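Local structure of superoxide dismutase (Anaplasma phagocytophilum, 3JS4) at residues H101-Q106 and W150-Y155; N136-S141 and D205-H210. The protein probably converts superoxide radicals into dioxygen and hydrogen peroxide, using a bound iron(III) ion that is reduced and reoxidised in turn. All blocks are in the same frame, centred on the assembly; numbering follows the deposited sequence.

Both contacts belong to the iron superoxide dismutase fold. Interaction 1 joins the metal-binding helix 89-106 to the middle strand, 149-156, of the three-stranded antiparallel sheet. Interaction 2 packs helix 131-144 against helix 200-211 beside that sheet. The contacts lie about 13 Å apart, centre to centre. Strand 149-156 is the next element after helix 131-144 in the chain, and the two contacts also touch: V151 CG1 lies 3.7 Å from F138 CE2. Interaction 1 holds the iron ligand H101. Interaction 2 stands further off. The F207 side chain is about 11 Å from the iron and about 7 Å from the side chain of the ligand D186.

Interaction 1 (H101-Q106 and W150-Y155); sequences HDFYWQ and WVWLVY. With FE (Fe (III) ion), chain E.
W150 points the edge of its six-membered ring at one face of the H101 imidazole. This T-shaped pair joins the alpha-hairpin domain to the C-terminal alpha/beta domain of the iron/manganese superoxide dismutase fold. The ring planes stand at 87°, and the centroids are 5.0 Å apart. W150 CH2 sits over the centre of the imidazole, 3.6 Å above its plane. W150 CZ2 touches the same ring, 3.6 Å from H101 CE1. With CG beside the backbone N (chi1 -60°), the six-membered end of the W150 indole extends to the imidazole.

The imidazole is fixed from two further points. H101 NE2 binds the iron(III) ion at 2.2 Å, together with H45, D186, H190 and a water. On its other nitrogen, ND1 hydrogen-bonds to the backbone oxygen of Q97. The W150 edge therefore meets a ring whose rotation is already set.

The same indole edge also receives Y104, whose CB lies 3.8 Å from W150 CZ3. The tyrosine hydroxyl, at the far end of its side chain, shares a hydrogen bond with that of Y203.

F103 and W152 extend the aromatic packing along the strand. Their rings are tilted by 40°, so they form neither a stack nor a T. At the other end of W152, NE1 hydrogen-bonds to T167 OG1. Contact falls at the rim of the indole, where W152 CZ3 lies 3.7 Å from F103 CD2.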
# COMPACT_ATOMS: atom_id res chain seq x y z
N HIS A 101 0.03 -4.93 -2.40
CA HIS A 101 -1.40 -5.23 -2.25
C HIS A 101 -1.73 -5.77 -0.85
O HIS A 101 -2.75 -5.39 -0.27
CB HIS A 101 -1.88 -6.20 -3.36
CG HIS A 101 -2.05 -5.52 -4.69
ND1 HIS A 101 -0.99 -5.34 -5.56
CD2 HIS A 101 -3.12 -4.93 -5.26
CE1 HIS A 101 -1.42 -4.71 -6.64
NE2 HIS A 101 -2.70 -4.42 -6.48
N ASP A 102 -0.87 -6.62 -0.29
CA ASP A 102 -1.11 -7.13 1.07
C ASP A 102 -1.20 -5.90 1.99
O ASP A 102 -2.09 -5.82 2.85
CB ASP A 102 0.03 -8.05 1.58
CG ASP A 102 0.03 -9.46 0.95
OD1 ASP A 102 -0.94 -9.90 0.31
OD2 ASP A 102 1.06 -10.15 1.13
N PHE A 103 -0.28 -4.95 1.82
CA PHE A 103 -0.22 -3.75 2.66
C PHE A 103 -1.47 -2.89 2.46
O PHE A 103 -2.02 -2.32 3.42
CB PHE A 103 1.02 -2.91 2.30
CG PHE A 103 1.55 -2.07 3.44
CD1 PHE A 103 2.17 -2.66 4.53
CD2 PHE A 103 1.44 -0.68 3.41
CE1 PHE A 103 2.66 -1.89 5.59
CE2 PHE A 103 1.93 0.10 4.45
CZ PHE A 103 2.56 -0.51 5.54
N TYR A 104 -1.91 -2.80 1.20
CA TYR A 104 -3.08 -1.99 0.84
C TYR A 104 -4.32 -2.53 1.55
O TYR A 104 -5.12 -1.74 2.08
CB TYR A 104 -3.27 -2.08 -0.67
CG TYR A 104 -4.50 -1.44 -1.27
CD1 TYR A 104 -4.79 -0.09 -1.08
CD2 TYR A 104 -5.33 -2.19 -2.12
CE1 TYR A 104 -5.90 0.49 -1.70
CE2 TYR A 104 -6.42 -1.62 -2.75
CZ TYR A 104 -6.70 -0.28 -2.54
OH TYR A 104 -7.80 0.26 -3.15
N TRP A 105 -4.54 -3.85 1.51
CA TRP A 105 -5.74 -4.37 2.15
C TRP A 105 -5.75 -4.11 3.65
O TRP A 105 -6.82 -3.85 4.22
CB TRP A 105 -5.97 -5.88 1.86
CG TRP A 105 -5.93 -6.24 0.39
CD1 TRP A 105 -5.11 -7.15 -0.22
CD2 TRP A 105 -6.76 -5.69 -0.65
NE1 TRP A 105 -5.38 -7.21 -1.56
CE2 TRP A 105 -6.39 -6.34 -1.86
CE3 TRP A 105 -7.81 -4.75 -0.67
CZ2 TRP A 105 -7.00 -6.05 -3.08
CZ3 TRP A 105 -8.41 -4.45 -1.89
CH2 TRP A 105 -8.00 -5.10 -3.09
N GLN A 106 -4.58 -4.21 4.29
CA GLN A 106 -4.48 -3.92 5.73
C GLN A 106 -4.66 -2.43 6.05
O GLN A 106 -4.98 -2.07 7.20
CB GLN A 106 -3.13 -4.41 6.28
CG GLN A 106 -2.84 -5.86 5.99
CD GLN A 106 -1.48 -6.29 6.50
OE1 GLN A 106 -0.50 -6.35 5.73
NE2 GLN A 106 -1.40 -6.58 7.80
N TRP A 150 1.41 4.27 -6.27
CA TRP A 150 0.97 4.11 -4.89
C TRP A 150 1.22 5.41 -4.10
O TRP A 150 2.22 6.10 -4.31
CB TRP A 150 1.76 2.97 -4.20
CG TRP A 150 1.59 1.65 -4.88
CD1 TRP A 150 2.30 1.19 -5.95
CD2 TRP A 150 0.62 0.63 -4.56
NE1 TRP A 150 1.84 -0.07 -6.31
CE2 TRP A 150 0.81 -0.43 -5.48
CE3 TRP A 150 -0.36 0.50 -3.57
CZ2 TRP A 150 0.03 -1.62 -5.45
CZ3 TRP A 150 -1.13 -0.69 -3.54
CH2 TRP A 150 -0.93 -1.71 -4.49
N VAL A 151 0.32 5.69 -3.16
CA VAL A 151 0.53 6.78 -2.19
C VAL A 151 0.78 6.16 -0.81
O VAL A 151 0.08 5.23 -0.40
CB VAL A 151 -0.70 7.70 -2.19
CG1 VAL A 151 -0.59 8.82 -1.15
CG2 VAL A 151 -0.87 8.28 -3.59
N TRP A 152 1.81 6.65 -0.13
CA TRP A 152 2.19 6.13 1.19
C TRP A 152 2.15 7.20 2.28
O TRP A 152 2.67 8.31 2.09
CB TRP A 152 3.62 5.55 1.15
CG TRP A 152 3.83 4.60 0.01
CD1 TRP A 152 4.12 4.91 -1.28
CD2 TRP A 152 3.73 3.16 0.05
NE1 TRP A 152 4.21 3.77 -2.05
CE2 TRP A 152 3.97 2.69 -1.26
CE3 TRP A 152 3.45 2.24 1.07
CZ2 TRP A 152 3.97 1.32 -1.57
CZ3 TRP A 152 3.44 0.86 0.75
CH2 TRP A 152 3.69 0.43 -0.56
N LEU A 153 1.58 6.85 3.43
CA LEU A 153 1.86 7.55 4.68
C LEU A 153 3.06 6.84 5.29
O LEU A 153 3.04 5.61 5.48
CB LEU A 153 0.66 7.52 5.65
CG LEU A 153 0.85 8.18 7.02
CD1 LEU A 153 1.28 9.66 6.86
CD2 LEU A 153 -0.41 8.07 7.91
N VAL A 154 4.11 7.58 5.58
CA VAL A 154 5.33 6.98 6.13
C VAL A 154 5.80 7.73 7.34
O VAL A 154 5.44 8.91 7.53
CB VAL A 154 6.50 6.93 5.10
CG1 VAL A 154 6.09 6.15 3.86
CG2 VAL A 154 7.00 8.36 4.74
N TYR A 155 6.62 7.06 8.16
CA TYR A 155 7.41 7.75 9.17
C TYR A 155 8.85 7.90 8.69
O TYR A 155 9.55 6.91 8.44
CB TYR A 155 7.36 7.04 10.53
CG TYR A 155 8.20 7.74 11.57
CD1 TYR A 155 7.72 8.87 12.23
CD2 TYR A 155 9.49 7.31 11.88
CE1 TYR A 155 8.48 9.53 13.18
CE2 TYR A 155 10.27 7.97 12.82
CZ TYR A 155 9.76 9.07 13.47
OH TYR A 155 10.50 9.74 14.40
FE FE E . -3.72 -2.81 -7.59
O HOH W 1 -1.71 -2.09 -8.28

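Interaction 2 (N136-S141 and D205-H210); sequences NAFTTS and DVFLEH
F138 meets both F207 and L208 where helix 131-144 packs against helix 200-211. This is a helix-helix contact in the C-terminal alpha/beta domain of the iron/manganese superoxide dismutase fold. The two short segments run roughly antiparallel, with 151° between their directions and axes that come within 10.7 Å of each other.

The two phenyl rings are nearly parallel, at 4°. They are slid so far past each other that they barely overlap, and they touch at F138 CE1 and F207 CE2, 3.8 Å apart. L208 adds a second apolar touch: its CD2 branch lies 3.7 Å from F138 CD1. L208 CD1, the other branch, lies 3.4 Å from T139 OG1. L208 thus spreads its two methyls between neighbouring residues of the facing helix.

F138 CG is anti to the backbone N (chi1 -158°), which carries the ring across to F207. Behind the pair lies the sheet. F138 packs on V151, V164 and M185, and F207 also rests on M185. F134, one turn earlier in the helix, also meets the F138 ring.

The polar side of the contact is bridged by water. T139 OG1 hydrogen-bonds to the backbone oxygen of N135, and this ties the hydroxyl to its own helix. D205 OD1 forms a salt bridge with K201 NZ, one turn back along its helix. A single water donates to both side chains, 2.8 Å from T139 OG1 and 2.6 Å from D205 OD1.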
# COMPACT_ATOMS: atom_id res chain seq x y z
N ASN A 136 -5.08 17.15 2.74
CA ASN A 136 -4.61 17.89 1.57
C ASN A 136 -3.34 17.33 0.96
O ASN A 136 -3.24 17.26 -0.26
CB ASN A 136 -4.47 19.39 1.85
CG ASN A 136 -5.83 20.06 2.07
OD1 ASN A 136 -6.89 19.50 1.72
ND2 ASN A 136 -5.82 21.25 2.65
N ALA A 137 -2.40 16.90 1.81
CA ALA A 137 -1.12 16.37 1.33
C ALA A 137 -1.35 15.01 0.67
O ALA A 137 -0.81 14.73 -0.40
CB ALA A 137 -0.13 16.25 2.47
N PHE A 138 -2.16 14.19 1.32
CA PHE A 138 -2.47 12.87 0.82
C PHE A 138 -3.20 12.97 -0.53
O PHE A 138 -2.87 12.22 -1.45
CB PHE A 138 -3.31 12.09 1.84
CG PHE A 138 -3.24 10.60 1.69
CD1 PHE A 138 -4.20 9.92 0.95
CD2 PHE A 138 -2.22 9.87 2.29
CE1 PHE A 138 -4.14 8.52 0.81
CE2 PHE A 138 -2.15 8.47 2.15
CZ PHE A 138 -3.13 7.80 1.41
N THR A 139 -4.14 13.90 -0.65
CA THR A 139 -4.93 14.05 -1.88
C THR A 139 -4.05 14.58 -3.02
O THR A 139 -4.09 14.06 -4.14
CB THR A 139 -6.17 14.97 -1.67
OG1 THR A 139 -7.00 14.44 -0.62
CG2 THR A 139 -7.00 15.10 -2.95
N THR A 140 -3.23 15.58 -2.71
CA THR A 140 -2.31 16.19 -3.68
C THR A 140 -1.35 15.14 -4.21
O THR A 140 -1.01 15.12 -5.41
CB THR A 140 -1.52 17.34 -2.99
OG1 THR A 140 -2.44 18.37 -2.62
CG2 THR A 140 -0.44 17.94 -3.91
N SER A 141 -0.88 14.28 -3.31
CA SER A 141 0.10 13.26 -3.67
C SER A 141 -0.55 12.24 -4.61
O SER A 141 0.05 11.82 -5.60
CB SER A 141 0.67 12.60 -2.42
OG SER A 141 1.51 11.51 -2.77
N ASP A 205 -11.06 10.79 -2.17
CA ASP A 205 -11.97 11.35 -1.18
C ASP A 205 -12.61 10.26 -0.35
O ASP A 205 -12.62 10.35 0.87
CB ASP A 205 -13.07 12.19 -1.84
CG ASP A 205 -12.54 13.48 -2.44
OD1 ASP A 205 -11.37 13.85 -2.21
OD2 ASP A 205 -13.34 14.13 -3.16
N VAL A 206 -13.11 9.23 -1.03
CA VAL A 206 -13.73 8.10 -0.37
C VAL A 206 -12.73 7.34 0.52
O VAL A 206 -13.07 6.93 1.64
CB VAL A 206 -14.38 7.18 -1.41
CG1 VAL A 206 -14.69 5.85 -0.80
CG2 VAL A 206 -15.65 7.83 -1.95
N PHE A 207 -11.51 7.16 0.02
CA PHE A 207 -10.47 6.50 0.82
C PHE A 207 -10.24 7.19 2.18
O PHE A 207 -10.22 6.55 3.25
CB PHE A 207 -9.15 6.45 0.02
CG PHE A 207 -8.04 5.68 0.73
CD1 PHE A 207 -7.91 4.30 0.55
CD2 PHE A 207 -7.14 6.34 1.55
CE1 PHE A 207 -6.87 3.57 1.19
CE2 PHE A 207 -6.10 5.62 2.21
CZ PHE A 207 -5.97 4.24 2.02
N LEU A 208 -10.06 8.50 2.15
CA LEU A 208 -9.81 9.27 3.37
C LEU A 208 -11.05 9.34 4.24
O LEU A 208 -10.95 9.39 5.48
CB LEU A 208 -9.35 10.69 3.00
CG LEU A 208 -7.93 10.80 2.40
CD1 LEU A 208 -7.74 12.18 1.75
CD2 LEU A 208 -6.85 10.54 3.47
N GLU A 209 -12.22 9.37 3.61
CA GLU A 209 -13.47 9.60 4.34
C GLU A 209 -14.00 8.36 5.05
O GLU A 209 -14.58 8.47 6.13
CB GLU A 209 -14.56 10.17 3.40
CG GLU A 209 -14.45 11.70 3.25
CD GLU A 209 -15.19 12.25 2.04
OE1 GLU A 209 -16.15 11.61 1.57
OE2 GLU A 209 -14.82 13.34 1.56
N HIS A 210 -13.80 7.19 4.43
CA HIS A 210 -14.45 5.95 4.87
C HIS A 210 -13.60 4.68 4.89
O HIS A 210 -14.08 3.67 5.39
CB HIS A 210 -15.74 5.71 4.07
CG HIS A 210 -16.80 6.74 4.33
ND1 HIS A 210 -17.46 6.83 5.53
CD2 HIS A 210 -17.27 7.75 3.56
CE1 HIS A 210 -18.31 7.85 5.49
NE2 HIS A 210 -18.22 8.41 4.31
O HOH W 2 -9.73 14.35 -0.27